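Local coordinates for uncharacterized protein (PDB 6P8P) that is a HORMA domain protein of a bacterial CBASS anti-phage system, where it probably helps regulate a cGAS-like nucleotidyltransferase, at residues A55-P68 / F93-P107. The protein carries 2 engineered substitutions. Sequence-based numbering, arbitrary orientation. Where two conformers were deposited one is given.
Engineered in segment 93-107: Met102 (natural residue Val).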
ATOM      1  N   ALA A  55      11.573  -4.724   2.112  1.00 16.84           N
ATOM      2  CA  ALA A  55      11.687  -5.735   1.071  1.00 17.78           C
ATOM      3  C   ALA A  55      12.873  -5.488   0.155  1.00 18.60           C
ATOM      4  O   ALA A  55      13.498  -6.479  -0.261  1.00 18.08           O
ATOM      5  CB  ALA A  55      10.394  -5.828   0.260  1.00 17.81           C
ATOM      6  N   PRO A  56      13.229  -4.241  -0.217  1.00 17.48           N
ATOM      7  CA  PRO A  56      14.370  -4.067  -1.126  1.00 16.37           C
ATOM      8  C   PRO A  56      15.733  -3.997  -0.439  1.00 18.06           C
ATOM      9  O   PRO A  56      16.699  -3.532  -1.050  1.00 20.46           O
ATOM     10  CB  PRO A  56      14.059  -2.752  -1.852  1.00 19.10           C
ATOM     11  CG  PRO A  56      12.643  -2.353  -1.446  1.00 22.60           C
ATOM     12  CD  PRO A  56      12.406  -3.018  -0.099  1.00 17.83           C
ATOM     13  N   LYS A  57      15.839  -4.437   0.814  1.00 16.99           N
ATOM     14  CA  LYS A  57      17.136  -4.387   1.473  1.00 19.95           C
ATOM     15  C   LYS A  57      18.111  -5.371   0.829  1.00 19.97           C
ATOM     16  O   LYS A  57      19.289  -5.043   0.611  1.00 20.72           O
ATOM     17  CB  LYS A  57      16.991  -4.691   2.964  1.00 23.86           C
ATOM     18  CG  LYS A  57      18.327  -4.628   3.717  1.00 26.54           C
ATOM     19  CD  LYS A  57      18.199  -5.004   5.182  1.00 37.83           C
ATOM     20  CE  LYS A  57      19.596  -5.168   5.795  1.00 54.11           C
ATOM     21  NZ  LYS A  57      19.592  -5.305   7.273  1.00 69.69           N
ATOM     22  N   SER A  58      17.658  -6.605   0.587  1.00 20.84           N
ATOM     23  CA  SER A  58      18.533  -7.658   0.088  1.00 23.25           C
ATOM     24  C   SER A  58      18.080  -8.244  -1.238  1.00 27.21           C
ATOM     25  O   SER A  58      18.727  -9.164  -1.743  1.00 29.80           O
ATOM     26  CB  SER A  58      18.671  -8.783   1.121  1.00 26.16           C
ATOM     27  OG  SER A  58      19.236  -8.268   2.310  1.00 28.08           O
ATOM     28  N   ALA A  59      16.995  -7.743  -1.815  1.00 18.83           N
ATOM     29  CA  ALA A  59      16.456  -8.195  -3.065  1.00 16.03           C
ATOM     30  C   ALA A  59      16.100  -6.897  -3.787  1.00 18.45           C
ATOM     31  O   ALA A  59      15.340  -6.096  -3.246  1.00 22.42           O
ATOM     32  CB  ALA A  59      15.229  -9.080  -2.917  1.00 23.08           C
ATOM     33  N   PRO A  60      16.586  -6.676  -5.003  1.00 20.00           N
ATOM     34  CA  PRO A  60      16.397  -5.353  -5.628  1.00 20.56           C
ATOM     35  C   PRO A  60      15.029  -5.171  -6.280  1.00 15.95           C
ATOM     36  O   PRO A  60      14.381  -6.113  -6.717  1.00 16.71           O
ATOM     37  CB  PRO A  60      17.521  -5.294  -6.673  1.00 22.98           C
ATOM     38  CG  PRO A  60      17.735  -6.759  -7.054  1.00 18.13           C
ATOM     39  CD  PRO A  60      17.498  -7.548  -5.782  1.00 20.48           C
ATOM     40  N   ILE A  61      14.592  -3.915  -6.310  1.00 17.74           N
ATOM     41  CA  ILE A  61      13.622  -3.465  -7.300  1.00 15.93           C
ATOM     42  C   ILE A  61      14.308  -3.485  -8.660  1.00 21.46           C
ATOM     43  O   ILE A  61      15.414  -2.955  -8.812  1.00 20.27           O
ATOM     44  CB  ILE A  61      13.121  -2.054  -6.953  1.00 16.30           C
ATOM     45  CG1 ILE A  61      12.351  -2.081  -5.649  1.00 18.44           C
ATOM     46  CG2 ILE A  61      12.295  -1.529  -8.119  1.00 18.29           C
ATOM     47  CD1 ILE A  61      12.203  -0.713  -4.987  1.00 20.08           C
ATOM     48  N   VAL A  62      13.721  -4.179  -9.630  1.00 16.64           N
ATOM     49  CA  VAL A  62      14.375  -4.340 -10.931  1.00 16.76           C
ATOM     50  C   VAL A  62      13.546  -3.728 -12.033  1.00 20.31           C
ATOM     51  O   VAL A  62      12.419  -4.163 -12.278  1.00 20.44           O
ATOM     52  CB  VAL A  62      14.659  -5.809 -11.260  1.00 17.59           C
ATOM     53  CG1 VAL A  62      15.394  -5.895 -12.594  1.00 20.45           C
ATOM     54  CG2 VAL A  62      15.468  -6.455 -10.148  1.00 23.38           C
ATOM     55  N   ALA A  63      14.120  -2.748 -12.726  1.00 16.83           N
ATOM     56  CA  ALA A  63      13.517  -2.166 -13.915  1.00 15.45           C
ATOM     57  C   ALA A  63      14.182  -2.765 -15.150  1.00 20.69           C
ATOM     58  O   ALA A  63      15.413  -2.914 -15.179  1.00 19.05           O
ATOM     59  CB  ALA A  63      13.695  -0.649 -13.921  1.00 20.74           C
ATOM     60  N   THR A  64      13.355  -3.158 -16.121  1.00 18.63           N
ATOM     61  CA  THR A  64      13.782  -3.673 -17.419  1.00 19.84           C
ATOM     62  C   THR A  64      13.218  -2.781 -18.517  1.00 24.10           C
ATOM     63  O   THR A  64      12.163  -2.161 -18.363  1.00 21.68           O
ATOM     64  CB  THR A  64      13.331  -5.126 -17.625  1.00 22.85           C
ATOM     65  OG1 THR A  64      11.920  -5.245 -17.438  1.00 24.70           O
ATOM     66  CG2 THR A  64      14.027  -6.065 -16.643  1.00 24.23           C
ATOM     67  N   CYS A  65      13.930  -2.704 -19.638  1.00 24.95           N
ATOM     68  CA  CYS A  65      13.519  -1.795 -20.702  1.00 23.32           C
ATOM     69  C   CYS A  65      14.270  -2.199 -21.968  1.00 23.64           C
ATOM     70  O   CYS A  65      15.040  -3.163 -21.961  1.00 23.27           O
ATOM     71  CB  CYS A  65      13.823  -0.341 -20.344  1.00 21.71           C
ATOM     72  SG  CYS A  65      15.652   0.050 -20.351  1.00 24.81           S
ATOM     73  N   ASP A  66      14.029  -1.454 -23.047  0.50 26.25           N
ATOM     74  CA  ASP A  66      14.875  -1.502 -24.247  0.50 29.76           C
ATOM     75  C   ASP A  66      16.178  -0.779 -23.898  0.50 26.15           C
ATOM     76  O   ASP A  66      16.370   0.413 -24.166  0.50 29.81           O
ATOM     77  CB  ASP A  66      14.192  -0.852 -25.442  0.50 29.60           C
ATOM     78  CG  ASP A  66      15.122  -0.698 -26.636  0.50 30.63           C
ATOM     79  OD1 ASP A  66      16.124  -1.435 -26.711  0.50 29.98           O
ATOM     80  OD2 ASP A  66      14.849   0.180 -27.487  0.50 27.58           O
ATOM     81  N   GLY A  67      17.068  -1.499 -23.229  1.00 25.09           N
ATOM     82  CA  GLY A  67      18.274  -0.910 -22.716  1.00 26.07           C
ATOM     83  C   GLY A  67      18.720  -1.630 -21.461  1.00 23.03           C
ATOM     84  O   GLY A  67      18.279  -2.750 -21.170  1.00 26.04           O
ATOM     85  N   PRO A  68      19.581  -0.983 -20.675  1.00 24.63           N
ATOM     86  CA  PRO A  68      20.133  -1.653 -19.490  1.00 23.21           C
ATOM     87  C   PRO A  68      19.083  -1.956 -18.434  1.00 19.73           C
ATOM     88  O   PRO A  68      18.104  -1.240 -18.285  1.00 22.82           O
ATOM     89  CB  PRO A  68      21.162  -0.649 -18.954  1.00 27.18           C
ATOM     90  CG  PRO A  68      21.477   0.251 -20.124  1.00 24.31           C
ATOM     91  CD  PRO A  68      20.224   0.328 -20.928  1.00 26.00           C
ATOM     92  N   PHE A  93      20.983   6.629 -19.123  1.00 22.42           N
ATOM     93  CA  PHE A  93      20.137   6.061 -20.164  1.00 24.27           C
ATOM     94  C   PHE A  93      18.689   6.282 -19.738  1.00 31.24           C
ATOM     95  O   PHE A  93      18.415   6.646 -18.590  1.00 25.69           O
ATOM     96  CB  PHE A  93      20.414   4.571 -20.372  1.00 24.10           C
ATOM     97  CG  PHE A  93      20.284   3.746 -19.120  1.00 21.36           C
ATOM     98  CD1 PHE A  93      21.342   3.599 -18.252  1.00 22.97           C
ATOM     99  CD2 PHE A  93      19.076   3.115 -18.811  1.00 25.82           C
ATOM    100  CE1 PHE A  93      21.221   2.855 -17.086  1.00 29.58           C
ATOM    101  CE2 PHE A  93      18.954   2.368 -17.653  1.00 22.67           C
ATOM    102  CZ  PHE A  93      20.022   2.234 -16.788  1.00 23.54           C
ATOM    103  N   GLU A  94      17.756   6.062 -20.680  1.00 27.63           N
ATOM    104  CA  GLU A  94      16.321   6.160 -20.396  1.00 26.42           C
ATOM    105  C   GLU A  94      15.852   4.852 -19.755  1.00 23.33           C
ATOM    106  O   GLU A  94      15.710   3.840 -20.452  1.00 22.57           O
ATOM    107  CB  GLU A  94      15.529   6.455 -21.673  1.00 26.65           C
ATOM    108  CG  GLU A  94      14.008   6.519 -21.455  1.00 36.79           C
ATOM    109  CD  GLU A  94      13.215   6.809 -22.728  1.00 46.38           C
ATOM    110  OE1 GLU A  94      13.832   7.165 -23.753  1.00 40.50           O
ATOM    111  OE2 GLU A  94      11.969   6.705 -22.699  1.00 45.81           O
ATOM    112  N   PRO A  95      15.617   4.816 -18.440  1.00 21.20           N
ATOM    113  CA  PRO A  95      15.551   3.525 -17.745  1.00 20.30           C
ATOM    114  C   PRO A  95      14.261   2.738 -17.993  1.00 22.51           C
ATOM    115  O   PRO A  95      14.212   1.544 -17.668  1.00 23.15           O
ATOM    116  CB  PRO A  95      15.679   3.924 -16.270  1.00 18.22           C
ATOM    117  CG  PRO A  95      16.186   5.316 -16.248  1.00 26.06           C
ATOM    118  CD  PRO A  95      15.644   5.950 -17.491  1.00 26.62           C
ATOM    119  N   LEU A  96      13.216   3.360 -18.525  1.00 19.77           N
ATOM    120  CA  LEU A  96      11.989   2.644 -18.866  1.00 21.77           C
ATOM    121  C   LEU A  96      11.684   2.725 -20.364  1.00 21.27           C
ATOM    122  O   LEU A  96      10.535   2.656 -20.787  1.00 23.91           O
ATOM    123  CB  LEU A  96      10.817   3.170 -18.047  1.00 27.08           C
ATOM    124  CG  LEU A  96      10.956   3.032 -16.523  1.00 20.33           C
ATOM    125  CD1 LEU A  96       9.721   3.588 -15.829  1.00 25.99           C
ATOM    126  CD2 LEU A  96      11.196   1.608 -16.084  1.00 23.01           C
ATOM    127  N   LYS A  97      12.719   2.811 -21.180  1.00 22.37           N
ATOM    128  CA  LYS A  97      12.538   2.938 -22.621  1.00 23.99           C
ATOM    129  C   LYS A  97      11.790   1.743 -23.196  1.00 22.48           C
ATOM    130  O   LYS A  97      12.092   0.587 -22.874  1.00 25.05           O
ATOM    131  CB  LYS A  97      13.904   3.080 -23.279  1.00 24.29           C
ATOM    132  CG  LYS A  97      13.836   3.405 -24.771  1.00 26.85           C
ATOM    133  CD  LYS A  97      15.263   3.576 -25.288  1.00 27.42           C
ATOM    134  CE  LYS A  97      15.265   4.256 -26.649  1.00 37.66           C
ATOM    135  NZ  LYS A  97      14.359   3.561 -27.589  1.00 47.68           N
ATOM    136  N   GLY A  98      10.804   2.027 -24.046  1.00 30.01           N
ATOM    137  CA  GLY A  98      10.204   0.961 -24.830  1.00 30.14           C
ATOM    138  C   GLY A  98       9.332   0.057 -23.995  1.00 24.68           C
ATOM    139  O   GLY A  98       8.546   0.510 -23.163  1.00 25.02           O
ATOM    140  N   ASP A  99       9.491  -1.249 -24.213  1.00 25.94           N
ATOM    141  CA  ASP A  99       8.692  -2.292 -23.561  1.00 30.57           C
ATOM    142  C   ASP A  99       9.275  -2.531 -22.168  1.00 23.23           C
ATOM    143  O   ASP A  99      10.091  -3.422 -21.933  1.00 29.21           O
ATOM    144  CB  ASP A  99       8.689  -3.563 -24.395  1.00 39.30           C
ATOM    145  CG  ASP A  99       7.895  -4.672 -23.757  1.00 48.54           C
ATOM    146  OD1 ASP A  99       7.045  -4.386 -22.905  1.00 37.56           O
ATOM    147  OD2 ASP A  99       8.127  -5.838 -24.110  1.00 44.21           O
ATOM    148  N   TRP A 100       8.849  -1.702 -21.230  1.00 20.88           N
ATOM    149  CA  TRP A 100       9.462  -1.671 -19.912  1.00 21.22           C
ATOM    150  C   TRP A 100       8.690  -2.534 -18.929  1.00 19.97           C
ATOM    151  O   TRP A 100       7.523  -2.880 -19.138  1.00 22.77           O
ATOM    152  CB  TRP A 100       9.545  -0.229 -19.395  1.00 21.32           C
ATOM    153  CG  TRP A 100       8.225   0.427 -19.130  1.00 19.85           C
ATOM    154  CD1 TRP A 100       7.468   1.155 -20.015  1.00 22.20           C
ATOM    155  CD2 TRP A 100       7.505   0.435 -17.885  1.00 18.92           C
ATOM    156  NE1 TRP A 100       6.332   1.612 -19.399  1.00 21.67           N
ATOM    157  CE2 TRP A 100       6.319   1.166 -18.095  1.00 19.23           C
ATOM    158  CE3 TRP A 100       7.738  -0.124 -16.622  1.00 21.12           C
ATOM    159  CZ2 TRP A 100       5.392   1.377 -17.086  1.00 25.42           C
ATOM    160  CZ3 TRP A 100       6.803   0.075 -15.628  1.00 22.37           C
ATOM    161  CH2 TRP A 100       5.650   0.813 -15.861  1.00 20.31           C
ATOM    162  N   GLY A 101       9.371  -2.891 -17.842  1.00 19.16           N
ATOM    163  CA  GLY A 101       8.725  -3.590 -16.750  1.00 19.17           C
ATOM    164  C   GLY A 101       9.450  -3.287 -15.467  1.00 25.78           C
ATOM    165  O   GLY A 101      10.562  -2.751 -15.456  1.00 18.58           O
ATOM    166  N   MET A 102       8.801  -3.622 -14.357  0.67 18.78           N
ATOM    167  CA  MET A 102       9.392  -3.458 -13.041  0.67 13.43           C
ATOM    168  C   MET A 102       8.987  -4.627 -12.161  0.67 19.51           C
ATOM    169  O   MET A 102       7.822  -5.036 -12.156  0.67 22.03           O
ATOM    170  CB  MET A 102       8.962  -2.148 -12.372  0.67 19.31           C
ATOM    171  CG  MET A 102       9.611  -0.928 -12.920  0.67 27.95           C
ATOM    172  SD  MET A 102       9.245   0.482 -11.903  0.67 29.60           S
ATOM    173  CE  MET A 102      10.014   0.009 -10.344  0.67 24.25           C
ATOM    174  N   SER A 103       9.953  -5.154 -11.412  1.00 15.93           N
ATOM    175  CA  SER A 103       9.727  -6.295 -10.531  1.00 15.01           C
ATOM    176  C   SER A 103      10.053  -5.874  -9.111  1.00 17.45           C
ATOM    177  O   SER A 103      11.208  -5.579  -8.798  1.00 16.95           O
ATOM    178  CB  SER A 103      10.565  -7.507 -10.936  1.00 19.21           C
ATOM    179  OG  SER A 103      10.342  -8.533  -9.986  1.00 19.23           O
ATOM    180  N   LEU A 104       9.038  -5.833  -8.276  1.00 17.60           N
ATOM    181  CA  LEU A 104       9.177  -5.430  -6.890  1.00 15.01           C
ATOM    182  C   LEU A 104       9.356  -6.639  -5.991  1.00 15.20           C
ATOM    183  O   LEU A 104       8.545  -7.588  -6.056  1.00 17.30           O
ATOM    184  CB  LEU A 104       7.932  -4.662  -6.449  1.00 17.99           C
ATOM    185  CG  LEU A 104       7.435  -3.500  -7.311  1.00 17.54           C
ATOM    186  CD1 LEU A 104       6.263  -2.812  -6.639  1.00 20.24           C
ATOM    187  CD2 LEU A 104       8.543  -2.488  -7.560  1.00 21.27           C
ATOM    188  N   PRO A 105      10.345  -6.608  -5.097  1.00 17.18           N
ATOM    189  CA  PRO A 105      10.503  -7.694  -4.131  1.00 17.22           C
ATOM    190  C   PRO A 105       9.410  -7.633  -3.079  1.00 16.78           C
ATOM    191  O   PRO A 105       9.013  -6.561  -2.617  1.00 16.97           O
ATOM    192  CB  PRO A 105      11.907  -7.450  -3.532  1.00 16.27           C
ATOM    193  CG  PRO A 105      12.018  -5.922  -3.571  1.00 21.55           C
ATOM    194  CD  PRO A 105      11.296  -5.511  -4.863  1.00 19.12           C
ATOM    195  N   CYS A 106       8.962  -8.815  -2.677  1.00 17.19           N
ATOM    196  CA  CYS A 106       7.866  -8.917  -1.748  1.00 15.60           C
ATOM    197  C   CYS A 106       7.942 -10.185  -0.920  1.00 17.25           C
ATOM    198  O   CYS A 106       8.183 -11.255  -1.477  1.00 19.13           O
ATOM    199  CB  CYS A 106       6.553  -8.885  -2.539  1.00 15.56           C
ATOM    200  SG  CYS A 106       5.029  -9.068  -1.547  1.00 19.46           S
ATOM    201  N   PRO A 107       7.744 -10.095   0.388  1.00 19.74           N
ATOM    202  CA  PRO A 107       7.717 -11.323   1.200  1.00 23.74           C
ATOM    203  C   PRO A 107       6.641 -12.265   0.685  1.00 23.93           C
ATOM    204  O   PRO A 107       5.539 -11.844   0.353  1.00 22.19           O
ATOM    205  CB  PRO A 107       7.399 -10.821   2.616  1.00 26.89           C
ATOM    206  CG  PRO A 107       7.608  -9.348   2.598  1.00 30.63           C
ATOM    207  CD  PRO A 107       7.405  -8.902   1.175  1.00 19.63           C
TER
HETATM  208  O   HOH W   1      10.860  -5.241 -19.812  1.00 36.61           O
HETATM  209  O   HOH W   2      17.337   2.757 -22.360  1.00 25.24           O
HETATM  210  O   HOH W   3      12.326   1.394 -27.881  1.00 42.68           O
HETATM  211  O   HOH W   4      16.399   0.062 -16.497  1.00 21.45           O
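Ile61 spreads its branches over three residues of 93-107. With CG2 anti to the backbone N, that methyl lies beside Leu104 CD2, while CG1 reaches Pro105 CD. In one of its two conformers the engineered Met102 (Val in the natural sequence) is bent at chi3 (63°), which places its CE 3.5 Å from Ile61 CG2. The Pro105 ring fits among Ala55, Pro56, Ala59 and Ile61; its CG lies 3.3 Å from the carbonyl O of Ala59, and the Pro105 carbonyl oxygen itself is buried under the Ala55 methyl without a hydrogen-bond partner. On the face that carries Met102, Ala63 CB rests against Leu96 CD2, and Leu40 of helix 35-42 packs on Met102.

Strands 61-64 and 101-106 run antiparallel as adjacent interior strands of the mixed sheet of this HORMA domain, flanked by strands 69-75 and 125-129. Val62 and Ser103 form a doubly hydrogen-bonded pair, as do Thr64 and Gly101; the bond from Thr64 N to Gly101 O (2.9 Å) is nearly straight at 171°. Ser103 OG, on the other face, turns to Arg128.

Beyond the strands, Pro68 lays its CB-CG-CD edge over one face of Phe93, with CG 3.7 Å from the ring centroid in a CH-pi contact. Cys65 CB sits close to the carbonyl oxygens of Pro95 and Lys97, the latter also accepting Asp66 N at 2.8 Å. At the solvent-exposed rim, in one of two conformers of Asp66, its side chain runs alongside Lys97, and a weak salt bridge, Asp66 OD2 to Lys97 NZ 3.4 Å, is supplemented by a water linking the same two atoms.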